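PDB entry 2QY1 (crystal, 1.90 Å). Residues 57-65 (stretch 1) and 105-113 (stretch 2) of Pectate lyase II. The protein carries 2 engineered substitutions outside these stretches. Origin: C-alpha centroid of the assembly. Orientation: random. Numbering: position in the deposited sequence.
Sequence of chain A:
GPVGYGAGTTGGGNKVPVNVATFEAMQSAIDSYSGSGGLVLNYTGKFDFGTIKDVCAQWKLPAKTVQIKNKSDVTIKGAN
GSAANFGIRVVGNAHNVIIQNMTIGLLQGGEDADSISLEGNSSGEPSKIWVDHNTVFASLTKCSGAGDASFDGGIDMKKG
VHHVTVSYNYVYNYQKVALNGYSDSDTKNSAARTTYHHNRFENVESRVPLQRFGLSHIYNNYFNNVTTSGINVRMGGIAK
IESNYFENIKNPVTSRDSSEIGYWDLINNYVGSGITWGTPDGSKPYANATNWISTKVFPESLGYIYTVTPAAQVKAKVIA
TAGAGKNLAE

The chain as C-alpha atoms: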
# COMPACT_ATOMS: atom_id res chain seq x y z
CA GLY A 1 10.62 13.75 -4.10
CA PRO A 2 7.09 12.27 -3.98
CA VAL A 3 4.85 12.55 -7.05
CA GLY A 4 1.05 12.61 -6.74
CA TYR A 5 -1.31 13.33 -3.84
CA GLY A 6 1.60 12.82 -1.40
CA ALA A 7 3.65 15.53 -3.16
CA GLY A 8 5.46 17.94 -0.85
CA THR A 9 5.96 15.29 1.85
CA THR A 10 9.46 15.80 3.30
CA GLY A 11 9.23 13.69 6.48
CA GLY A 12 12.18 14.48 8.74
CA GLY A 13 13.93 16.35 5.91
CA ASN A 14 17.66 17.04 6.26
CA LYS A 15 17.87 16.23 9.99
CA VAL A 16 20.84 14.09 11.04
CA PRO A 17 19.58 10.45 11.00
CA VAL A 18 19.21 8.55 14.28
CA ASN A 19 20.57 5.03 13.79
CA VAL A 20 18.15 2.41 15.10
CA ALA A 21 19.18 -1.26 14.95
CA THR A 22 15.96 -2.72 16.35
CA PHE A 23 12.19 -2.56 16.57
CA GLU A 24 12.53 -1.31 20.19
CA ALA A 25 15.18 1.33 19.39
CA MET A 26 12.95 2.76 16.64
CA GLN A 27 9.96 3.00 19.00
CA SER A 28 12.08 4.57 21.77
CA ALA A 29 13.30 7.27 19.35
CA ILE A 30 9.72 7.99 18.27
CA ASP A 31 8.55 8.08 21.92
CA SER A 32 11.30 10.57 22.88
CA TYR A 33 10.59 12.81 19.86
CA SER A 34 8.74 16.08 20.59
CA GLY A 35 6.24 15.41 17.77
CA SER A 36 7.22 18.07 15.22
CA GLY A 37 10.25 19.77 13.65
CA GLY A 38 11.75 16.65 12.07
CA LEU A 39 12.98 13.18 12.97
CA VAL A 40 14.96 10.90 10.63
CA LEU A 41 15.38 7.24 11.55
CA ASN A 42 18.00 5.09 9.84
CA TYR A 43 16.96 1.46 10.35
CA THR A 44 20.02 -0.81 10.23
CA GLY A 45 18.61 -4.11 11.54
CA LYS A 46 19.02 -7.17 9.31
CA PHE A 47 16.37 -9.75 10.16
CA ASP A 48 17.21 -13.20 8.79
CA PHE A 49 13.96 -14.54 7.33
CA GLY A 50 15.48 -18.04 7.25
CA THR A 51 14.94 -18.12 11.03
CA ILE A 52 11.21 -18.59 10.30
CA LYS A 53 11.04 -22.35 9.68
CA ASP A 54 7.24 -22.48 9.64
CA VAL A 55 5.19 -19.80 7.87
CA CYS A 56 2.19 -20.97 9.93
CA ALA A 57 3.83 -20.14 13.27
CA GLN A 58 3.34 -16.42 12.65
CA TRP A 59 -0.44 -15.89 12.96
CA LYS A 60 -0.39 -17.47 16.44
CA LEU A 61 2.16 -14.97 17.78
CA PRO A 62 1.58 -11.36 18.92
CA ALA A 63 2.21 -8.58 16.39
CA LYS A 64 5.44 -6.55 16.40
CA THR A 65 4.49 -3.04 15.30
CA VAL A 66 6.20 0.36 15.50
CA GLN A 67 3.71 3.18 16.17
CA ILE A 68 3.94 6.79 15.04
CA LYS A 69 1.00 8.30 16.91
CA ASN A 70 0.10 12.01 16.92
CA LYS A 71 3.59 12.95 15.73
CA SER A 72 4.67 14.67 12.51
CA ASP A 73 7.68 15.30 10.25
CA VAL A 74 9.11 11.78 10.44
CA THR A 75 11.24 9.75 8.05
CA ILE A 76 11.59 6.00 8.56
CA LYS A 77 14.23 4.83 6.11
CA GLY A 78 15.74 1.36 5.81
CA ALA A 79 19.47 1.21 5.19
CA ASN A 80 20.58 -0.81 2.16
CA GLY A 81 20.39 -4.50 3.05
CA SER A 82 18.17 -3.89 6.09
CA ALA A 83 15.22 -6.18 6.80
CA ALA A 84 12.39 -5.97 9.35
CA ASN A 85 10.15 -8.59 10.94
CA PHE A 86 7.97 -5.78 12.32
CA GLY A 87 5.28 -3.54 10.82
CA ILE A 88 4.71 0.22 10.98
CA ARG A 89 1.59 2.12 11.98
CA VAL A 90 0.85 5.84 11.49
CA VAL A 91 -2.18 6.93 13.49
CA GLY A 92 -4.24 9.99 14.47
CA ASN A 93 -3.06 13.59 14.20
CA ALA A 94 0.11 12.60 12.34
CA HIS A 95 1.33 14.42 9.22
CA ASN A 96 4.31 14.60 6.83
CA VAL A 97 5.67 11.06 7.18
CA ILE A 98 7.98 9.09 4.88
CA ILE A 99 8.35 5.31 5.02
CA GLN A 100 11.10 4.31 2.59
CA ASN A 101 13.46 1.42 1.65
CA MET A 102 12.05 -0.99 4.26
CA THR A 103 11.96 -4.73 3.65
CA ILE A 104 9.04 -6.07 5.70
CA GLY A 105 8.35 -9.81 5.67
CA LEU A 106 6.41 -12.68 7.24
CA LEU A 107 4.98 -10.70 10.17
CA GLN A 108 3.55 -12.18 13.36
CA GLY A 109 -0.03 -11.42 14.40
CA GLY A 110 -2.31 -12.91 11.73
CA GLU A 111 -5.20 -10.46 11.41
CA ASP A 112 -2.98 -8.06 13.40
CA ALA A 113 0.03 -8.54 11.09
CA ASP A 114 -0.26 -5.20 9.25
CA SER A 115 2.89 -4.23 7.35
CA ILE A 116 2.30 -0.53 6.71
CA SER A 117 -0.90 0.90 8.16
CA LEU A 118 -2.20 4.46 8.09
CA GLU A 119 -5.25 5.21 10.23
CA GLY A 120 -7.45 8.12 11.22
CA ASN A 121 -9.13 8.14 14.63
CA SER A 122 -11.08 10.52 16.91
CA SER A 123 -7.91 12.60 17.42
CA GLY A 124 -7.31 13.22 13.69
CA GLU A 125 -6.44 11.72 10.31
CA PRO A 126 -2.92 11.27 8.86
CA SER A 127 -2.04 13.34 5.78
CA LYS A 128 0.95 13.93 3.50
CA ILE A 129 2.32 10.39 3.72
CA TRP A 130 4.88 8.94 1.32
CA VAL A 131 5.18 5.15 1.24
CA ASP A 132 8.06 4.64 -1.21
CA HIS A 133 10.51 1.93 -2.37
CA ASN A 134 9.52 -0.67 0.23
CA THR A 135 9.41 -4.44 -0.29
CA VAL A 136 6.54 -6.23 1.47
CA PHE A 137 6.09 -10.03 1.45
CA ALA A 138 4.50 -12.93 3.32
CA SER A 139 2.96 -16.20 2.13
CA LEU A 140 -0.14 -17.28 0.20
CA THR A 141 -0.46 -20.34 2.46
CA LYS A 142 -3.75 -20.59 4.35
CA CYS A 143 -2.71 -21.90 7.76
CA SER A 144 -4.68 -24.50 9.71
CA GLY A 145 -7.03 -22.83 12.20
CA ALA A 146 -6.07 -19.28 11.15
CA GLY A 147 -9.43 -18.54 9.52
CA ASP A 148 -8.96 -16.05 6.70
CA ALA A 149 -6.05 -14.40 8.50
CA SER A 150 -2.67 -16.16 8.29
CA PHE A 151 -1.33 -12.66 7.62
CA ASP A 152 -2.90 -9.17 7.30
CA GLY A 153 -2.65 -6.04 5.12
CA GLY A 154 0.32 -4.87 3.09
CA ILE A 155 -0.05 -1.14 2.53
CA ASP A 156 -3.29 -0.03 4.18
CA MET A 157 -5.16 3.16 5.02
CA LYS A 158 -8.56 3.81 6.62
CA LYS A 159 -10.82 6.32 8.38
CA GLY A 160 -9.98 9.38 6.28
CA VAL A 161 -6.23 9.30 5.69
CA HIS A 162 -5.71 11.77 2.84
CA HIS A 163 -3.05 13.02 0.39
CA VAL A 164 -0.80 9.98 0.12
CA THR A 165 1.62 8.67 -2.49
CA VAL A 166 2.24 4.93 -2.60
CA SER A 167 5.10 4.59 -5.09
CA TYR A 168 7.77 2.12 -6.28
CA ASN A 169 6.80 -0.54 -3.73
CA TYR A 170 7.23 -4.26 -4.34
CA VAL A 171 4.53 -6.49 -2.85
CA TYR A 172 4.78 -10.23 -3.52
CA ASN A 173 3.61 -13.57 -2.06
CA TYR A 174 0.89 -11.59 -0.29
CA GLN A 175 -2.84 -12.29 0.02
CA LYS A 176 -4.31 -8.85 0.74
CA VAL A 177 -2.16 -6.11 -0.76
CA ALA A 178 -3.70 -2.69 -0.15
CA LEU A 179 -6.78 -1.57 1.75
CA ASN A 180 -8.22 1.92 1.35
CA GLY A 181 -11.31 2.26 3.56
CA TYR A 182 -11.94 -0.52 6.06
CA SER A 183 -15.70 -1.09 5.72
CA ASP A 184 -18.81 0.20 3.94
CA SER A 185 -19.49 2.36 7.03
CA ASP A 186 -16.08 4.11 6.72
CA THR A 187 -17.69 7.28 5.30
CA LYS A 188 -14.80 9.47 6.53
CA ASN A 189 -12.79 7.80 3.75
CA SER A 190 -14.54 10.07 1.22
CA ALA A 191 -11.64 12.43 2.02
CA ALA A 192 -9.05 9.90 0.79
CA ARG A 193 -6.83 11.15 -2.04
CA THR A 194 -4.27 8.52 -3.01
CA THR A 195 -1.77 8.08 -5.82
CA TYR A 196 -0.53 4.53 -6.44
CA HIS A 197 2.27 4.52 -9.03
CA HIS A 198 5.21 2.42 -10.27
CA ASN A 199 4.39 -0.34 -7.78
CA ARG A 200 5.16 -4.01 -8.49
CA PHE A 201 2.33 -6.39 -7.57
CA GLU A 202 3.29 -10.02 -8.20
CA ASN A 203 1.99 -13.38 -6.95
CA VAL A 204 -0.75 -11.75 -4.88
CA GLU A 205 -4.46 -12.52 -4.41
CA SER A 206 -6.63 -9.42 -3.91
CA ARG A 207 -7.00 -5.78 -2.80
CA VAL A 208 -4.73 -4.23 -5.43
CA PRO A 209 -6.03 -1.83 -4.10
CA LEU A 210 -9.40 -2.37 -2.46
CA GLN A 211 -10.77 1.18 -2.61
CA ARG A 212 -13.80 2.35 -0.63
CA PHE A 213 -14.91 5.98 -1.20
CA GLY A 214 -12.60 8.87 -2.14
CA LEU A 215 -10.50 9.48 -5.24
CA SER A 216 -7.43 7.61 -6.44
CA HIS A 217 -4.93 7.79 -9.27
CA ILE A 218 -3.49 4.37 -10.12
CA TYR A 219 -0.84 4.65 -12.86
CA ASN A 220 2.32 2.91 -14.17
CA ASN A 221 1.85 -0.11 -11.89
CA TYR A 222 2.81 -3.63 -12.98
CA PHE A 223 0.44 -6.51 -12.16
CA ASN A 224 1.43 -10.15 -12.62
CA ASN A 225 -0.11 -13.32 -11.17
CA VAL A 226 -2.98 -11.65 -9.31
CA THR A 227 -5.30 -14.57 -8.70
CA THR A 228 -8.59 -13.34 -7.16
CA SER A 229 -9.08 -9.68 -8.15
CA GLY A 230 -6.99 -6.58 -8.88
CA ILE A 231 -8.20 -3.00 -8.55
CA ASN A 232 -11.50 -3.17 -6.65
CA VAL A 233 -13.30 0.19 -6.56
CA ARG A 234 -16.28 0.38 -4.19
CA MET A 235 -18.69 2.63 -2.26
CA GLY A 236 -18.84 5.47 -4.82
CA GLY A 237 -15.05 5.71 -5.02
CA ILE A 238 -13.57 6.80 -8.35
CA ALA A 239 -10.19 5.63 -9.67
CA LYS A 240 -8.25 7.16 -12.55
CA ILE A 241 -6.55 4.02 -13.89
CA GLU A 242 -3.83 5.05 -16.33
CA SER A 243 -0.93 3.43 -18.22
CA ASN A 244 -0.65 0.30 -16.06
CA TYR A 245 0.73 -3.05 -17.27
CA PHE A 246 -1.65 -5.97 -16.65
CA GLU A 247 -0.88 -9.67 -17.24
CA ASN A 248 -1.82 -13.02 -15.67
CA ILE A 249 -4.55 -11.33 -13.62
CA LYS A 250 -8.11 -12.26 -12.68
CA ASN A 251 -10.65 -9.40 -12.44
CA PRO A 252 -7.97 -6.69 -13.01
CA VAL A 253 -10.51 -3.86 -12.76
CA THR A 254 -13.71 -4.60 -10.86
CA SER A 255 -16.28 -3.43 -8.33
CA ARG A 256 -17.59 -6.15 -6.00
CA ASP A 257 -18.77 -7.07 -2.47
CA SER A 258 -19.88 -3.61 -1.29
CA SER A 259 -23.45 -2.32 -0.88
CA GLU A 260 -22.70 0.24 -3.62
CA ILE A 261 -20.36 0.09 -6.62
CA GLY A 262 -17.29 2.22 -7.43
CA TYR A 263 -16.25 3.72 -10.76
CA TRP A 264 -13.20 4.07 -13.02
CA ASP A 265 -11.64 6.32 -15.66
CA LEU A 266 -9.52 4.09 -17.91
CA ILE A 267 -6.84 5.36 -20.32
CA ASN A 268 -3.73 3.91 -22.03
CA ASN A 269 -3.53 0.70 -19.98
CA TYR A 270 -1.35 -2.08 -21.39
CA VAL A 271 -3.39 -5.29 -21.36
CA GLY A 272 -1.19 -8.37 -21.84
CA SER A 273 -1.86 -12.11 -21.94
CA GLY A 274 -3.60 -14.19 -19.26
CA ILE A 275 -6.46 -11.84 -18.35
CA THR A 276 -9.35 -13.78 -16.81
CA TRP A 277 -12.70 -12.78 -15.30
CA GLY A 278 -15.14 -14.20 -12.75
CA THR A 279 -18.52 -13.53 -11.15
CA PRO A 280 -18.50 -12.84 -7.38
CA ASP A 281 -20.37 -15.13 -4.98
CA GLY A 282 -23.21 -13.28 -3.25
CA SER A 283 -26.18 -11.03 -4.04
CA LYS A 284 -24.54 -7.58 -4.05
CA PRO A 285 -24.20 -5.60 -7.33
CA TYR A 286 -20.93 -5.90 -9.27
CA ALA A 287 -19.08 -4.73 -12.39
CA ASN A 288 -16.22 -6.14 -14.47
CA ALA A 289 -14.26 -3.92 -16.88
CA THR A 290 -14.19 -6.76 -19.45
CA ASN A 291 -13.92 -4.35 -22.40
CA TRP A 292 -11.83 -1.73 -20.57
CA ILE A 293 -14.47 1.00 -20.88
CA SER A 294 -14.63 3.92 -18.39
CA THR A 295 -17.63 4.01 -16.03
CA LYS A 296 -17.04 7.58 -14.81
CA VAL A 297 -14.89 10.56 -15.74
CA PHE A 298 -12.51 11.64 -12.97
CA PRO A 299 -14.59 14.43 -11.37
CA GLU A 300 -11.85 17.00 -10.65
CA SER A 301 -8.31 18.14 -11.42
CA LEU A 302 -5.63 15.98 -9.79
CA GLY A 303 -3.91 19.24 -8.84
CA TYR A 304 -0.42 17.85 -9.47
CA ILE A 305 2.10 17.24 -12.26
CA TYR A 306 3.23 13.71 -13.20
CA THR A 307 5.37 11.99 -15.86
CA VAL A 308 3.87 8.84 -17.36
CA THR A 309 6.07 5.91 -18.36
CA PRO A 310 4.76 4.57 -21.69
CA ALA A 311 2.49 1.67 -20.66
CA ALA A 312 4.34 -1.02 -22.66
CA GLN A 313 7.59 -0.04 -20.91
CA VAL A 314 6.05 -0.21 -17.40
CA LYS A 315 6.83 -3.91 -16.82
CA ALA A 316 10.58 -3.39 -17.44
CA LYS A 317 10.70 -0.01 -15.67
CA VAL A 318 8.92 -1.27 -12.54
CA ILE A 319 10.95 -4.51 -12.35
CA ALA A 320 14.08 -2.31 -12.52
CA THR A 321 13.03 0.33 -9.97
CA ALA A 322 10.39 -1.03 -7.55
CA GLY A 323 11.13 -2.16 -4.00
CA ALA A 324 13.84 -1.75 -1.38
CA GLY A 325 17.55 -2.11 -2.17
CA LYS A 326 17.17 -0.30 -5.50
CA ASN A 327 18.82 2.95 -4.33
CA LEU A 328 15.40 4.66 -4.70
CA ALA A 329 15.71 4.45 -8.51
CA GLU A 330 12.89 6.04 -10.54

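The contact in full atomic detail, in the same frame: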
# COMPACT_ATOMS: atom_id res chain seq x y z
N ALA A 57 3.57 -20.50 11.88
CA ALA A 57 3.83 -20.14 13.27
C ALA A 57 3.46 -18.69 13.56
O ALA A 57 3.19 -18.32 14.70
CB ALA A 57 5.29 -20.38 13.62
N GLN A 58 3.42 -17.87 12.50
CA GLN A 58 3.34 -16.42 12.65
C GLN A 58 2.00 -15.89 13.17
O GLN A 58 1.98 -15.06 14.08
CB GLN A 58 3.72 -15.72 11.34
CG GLN A 58 5.11 -16.10 10.79
CD GLN A 58 6.21 -15.95 11.83
OE1 GLN A 58 6.43 -16.85 12.65
NE2 GLN A 58 6.91 -14.82 11.79
N TRP A 59 0.90 -16.41 12.63
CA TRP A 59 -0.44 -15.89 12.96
C TRP A 59 -0.79 -16.07 14.44
O TRP A 59 -1.56 -15.30 15.00
CB TRP A 59 -1.51 -16.51 12.06
CG TRP A 59 -1.83 -17.96 12.33
CD1 TRP A 59 -1.25 -19.06 11.76
CD2 TRP A 59 -2.84 -18.46 13.23
NE1 TRP A 59 -1.82 -20.21 12.25
CE2 TRP A 59 -2.79 -19.87 13.15
CE3 TRP A 59 -3.76 -17.86 14.09
CZ2 TRP A 59 -3.64 -20.69 13.91
CZ3 TRP A 59 -4.60 -18.67 14.84
CH2 TRP A 59 -4.53 -20.07 14.75
N LYS A 60 -0.17 -17.09 15.04
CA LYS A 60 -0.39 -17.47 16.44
C LYS A 60 0.31 -16.53 17.42
O LYS A 60 -0.06 -16.46 18.59
CB LYS A 60 0.15 -18.89 16.66
CG LYS A 60 -0.28 -19.91 15.61
CD LYS A 60 0.38 -21.26 15.85
CE LYS A 60 -0.30 -22.37 15.06
NZ LYS A 60 -1.62 -22.71 15.66
N LEU A 61 1.32 -15.82 16.93
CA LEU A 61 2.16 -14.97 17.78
C LEU A 61 1.65 -13.53 17.80
O LEU A 61 0.98 -13.10 16.85
CB LEU A 61 3.62 -15.02 17.30
CG LEU A 61 4.29 -16.40 17.34
CD1 LEU A 61 5.60 -16.38 16.55
CD2 LEU A 61 4.53 -16.86 18.77
N PRO A 62 1.94 -12.78 18.89
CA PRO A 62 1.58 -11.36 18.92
C PRO A 62 2.31 -10.53 17.86
O PRO A 62 3.45 -10.85 17.50
CB PRO A 62 2.00 -10.91 20.33
CG PRO A 62 2.96 -11.93 20.80
CD PRO A 62 2.57 -13.22 20.14
N ALA A 63 1.64 -9.49 17.38
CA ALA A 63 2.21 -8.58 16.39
C ALA A 63 3.39 -7.80 16.96
O ALA A 63 3.44 -7.53 18.16
CB ALA A 63 1.14 -7.63 15.87
N LYS A 64 4.33 -7.46 16.08
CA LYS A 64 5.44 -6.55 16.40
C LYS A 64 5.28 -5.34 15.49
O LYS A 64 5.47 -5.44 14.28
CB LYS A 64 6.79 -7.24 16.16
CG LYS A 64 7.14 -8.33 17.17
CD LYS A 64 7.97 -9.46 16.54
CE LYS A 64 9.36 -9.02 16.11
NZ LYS A 64 10.16 -10.14 15.51
N THR A 65 4.90 -4.21 16.08
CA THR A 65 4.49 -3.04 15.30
C THR A 65 5.00 -1.73 15.91
O THR A 65 4.72 -1.42 17.08
CB THR A 65 2.94 -2.99 15.16
OG1 THR A 65 2.48 -4.24 14.62
CG2 THR A 65 2.49 -1.85 14.23
N GLY A 105 8.77 -8.47 6.05
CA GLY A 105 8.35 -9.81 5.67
C GLY A 105 7.84 -10.72 6.77
O GLY A 105 8.30 -10.64 7.92
N LEU A 106 6.89 -11.57 6.41
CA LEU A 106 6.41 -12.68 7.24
C LEU A 106 6.12 -12.29 8.69
O LEU A 106 6.63 -12.91 9.64
CB LEU A 106 7.39 -13.86 7.17
CG LEU A 106 7.51 -14.55 5.81
CD1 LEU A 106 8.83 -15.31 5.71
CD2 LEU A 106 6.33 -15.48 5.56
N LEU A 107 5.28 -11.27 8.85
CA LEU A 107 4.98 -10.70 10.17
C LEU A 107 4.11 -11.60 11.03
O LEU A 107 3.25 -12.33 10.54
CB LEU A 107 4.31 -9.33 10.02
CG LEU A 107 5.05 -8.24 9.26
CD1 LEU A 107 4.23 -6.97 9.26
CD2 LEU A 107 6.42 -7.98 9.86
N GLN A 108 4.36 -11.53 12.34
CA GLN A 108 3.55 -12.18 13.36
C GLN A 108 2.24 -11.40 13.54
O GLN A 108 2.19 -10.19 13.30
CB GLN A 108 4.30 -12.20 14.70
CG GLN A 108 5.67 -12.90 14.64
CD GLN A 108 6.43 -12.87 15.97
OE1 GLN A 108 7.54 -13.41 16.05
NE2 GLN A 108 5.85 -12.27 17.00
N GLY A 109 1.19 -12.10 13.97
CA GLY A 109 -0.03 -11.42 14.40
C GLY A 109 -1.30 -11.84 13.68
O GLY A 109 -2.40 -11.58 14.18
N GLY A 110 -1.16 -12.47 12.52
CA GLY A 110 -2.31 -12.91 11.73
C GLY A 110 -3.12 -11.72 11.26
O GLY A 110 -2.62 -10.90 10.49
N GLU A 111 -4.35 -11.61 11.74
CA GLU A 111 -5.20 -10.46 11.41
C GLU A 111 -4.58 -9.14 11.89
O GLU A 111 -4.89 -8.07 11.36
CB GLU A 111 -6.60 -10.65 11.99
CG GLU A 111 -7.67 -9.87 11.24
CD GLU A 111 -9.09 -10.27 11.61
OE1 GLU A 111 -9.28 -11.03 12.57
OE2 GLU A 111 -10.02 -9.81 10.91
N ASP A 112 -3.70 -9.22 12.88
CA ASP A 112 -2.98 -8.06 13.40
C ASP A 112 -1.62 -7.81 12.74
O ASP A 112 -0.90 -6.88 13.12
CB ASP A 112 -2.81 -8.19 14.91
CG ASP A 112 -4.15 -8.31 15.63
OD1 ASP A 112 -5.07 -7.55 15.29
OD2 ASP A 112 -4.27 -9.18 16.51
N ALA A 113 -1.27 -8.63 11.76
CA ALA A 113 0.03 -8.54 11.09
C ALA A 113 0.06 -7.51 9.95
O ALA A 113 0.37 -7.85 8.81
CB ALA A 113 0.47 -9.92 10.58
O HOH W 1 8.92 -13.91 13.80
O HOH W 2 3.84 -7.97 13.38
O HOH W 3 -0.60 -4.50 14.38

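Two irregular segments of pectate lyase II, at least 44 residues apart in sequence wherever they touch, are joined chiefly by two glutamines that each reach for a backbone carbonyl of the other segment; the two stretches bury 541 Å² between them. Gln58 sits at the start of a type I turn closed by Leu61 N to Gln58 O (3.0 Å). That same carbonyl also accepts Gly109 N (Gln58 O to Gly109 N, 3.1 Å, 162°), so one oxygen ties the turn and the contact together. The buried Gln58 side chain is folded, with chi1 and chi2 both m (-56° and -52°), which keeps the amide near its own backbone and sets NE2 to donate to Leu106 O (2.9 Å, 168°). Gln108 takes the contrasting form: chi1 is m, but chi2 is t (178°) and chi3 is 180°, an extended chain that carries NE2 to Pro62 O (2.8 Å). It is the residue most covered by the opposing segment, 133 Å². Apolar carbons line its amide: Leu61 CB and Lys64 CD lie 3.6 and 3.5 Å from Gln108 NE2. The two side chains also share water 1, which accepts from Gln58 NE2 (3.0 Å) and donates to Gln108 OE1 (2.7 Å), so both ends of the Gln108 amide are engaged. Glycines allow the backbones to close in. At Gly109 (phi 124°) an ideal CB would lie 3.0 Å from Ala63 CB, a clash, and would also jam against the preceding carbonyl. Gly110, also at positive phi, brings its N to 3.5 Å from Trp59 CA; the Trp59 CA-to-CB bond points away from stretch 2, though CB touches it (chi1 p). Ala63 packs its CB against the 3-10 segment, 3.5 Å from Asp112 O, while water 3 donates to Asp112 O (2.7 Å) and hydrogen-bonds Thr65 OG1 (3.1 Å).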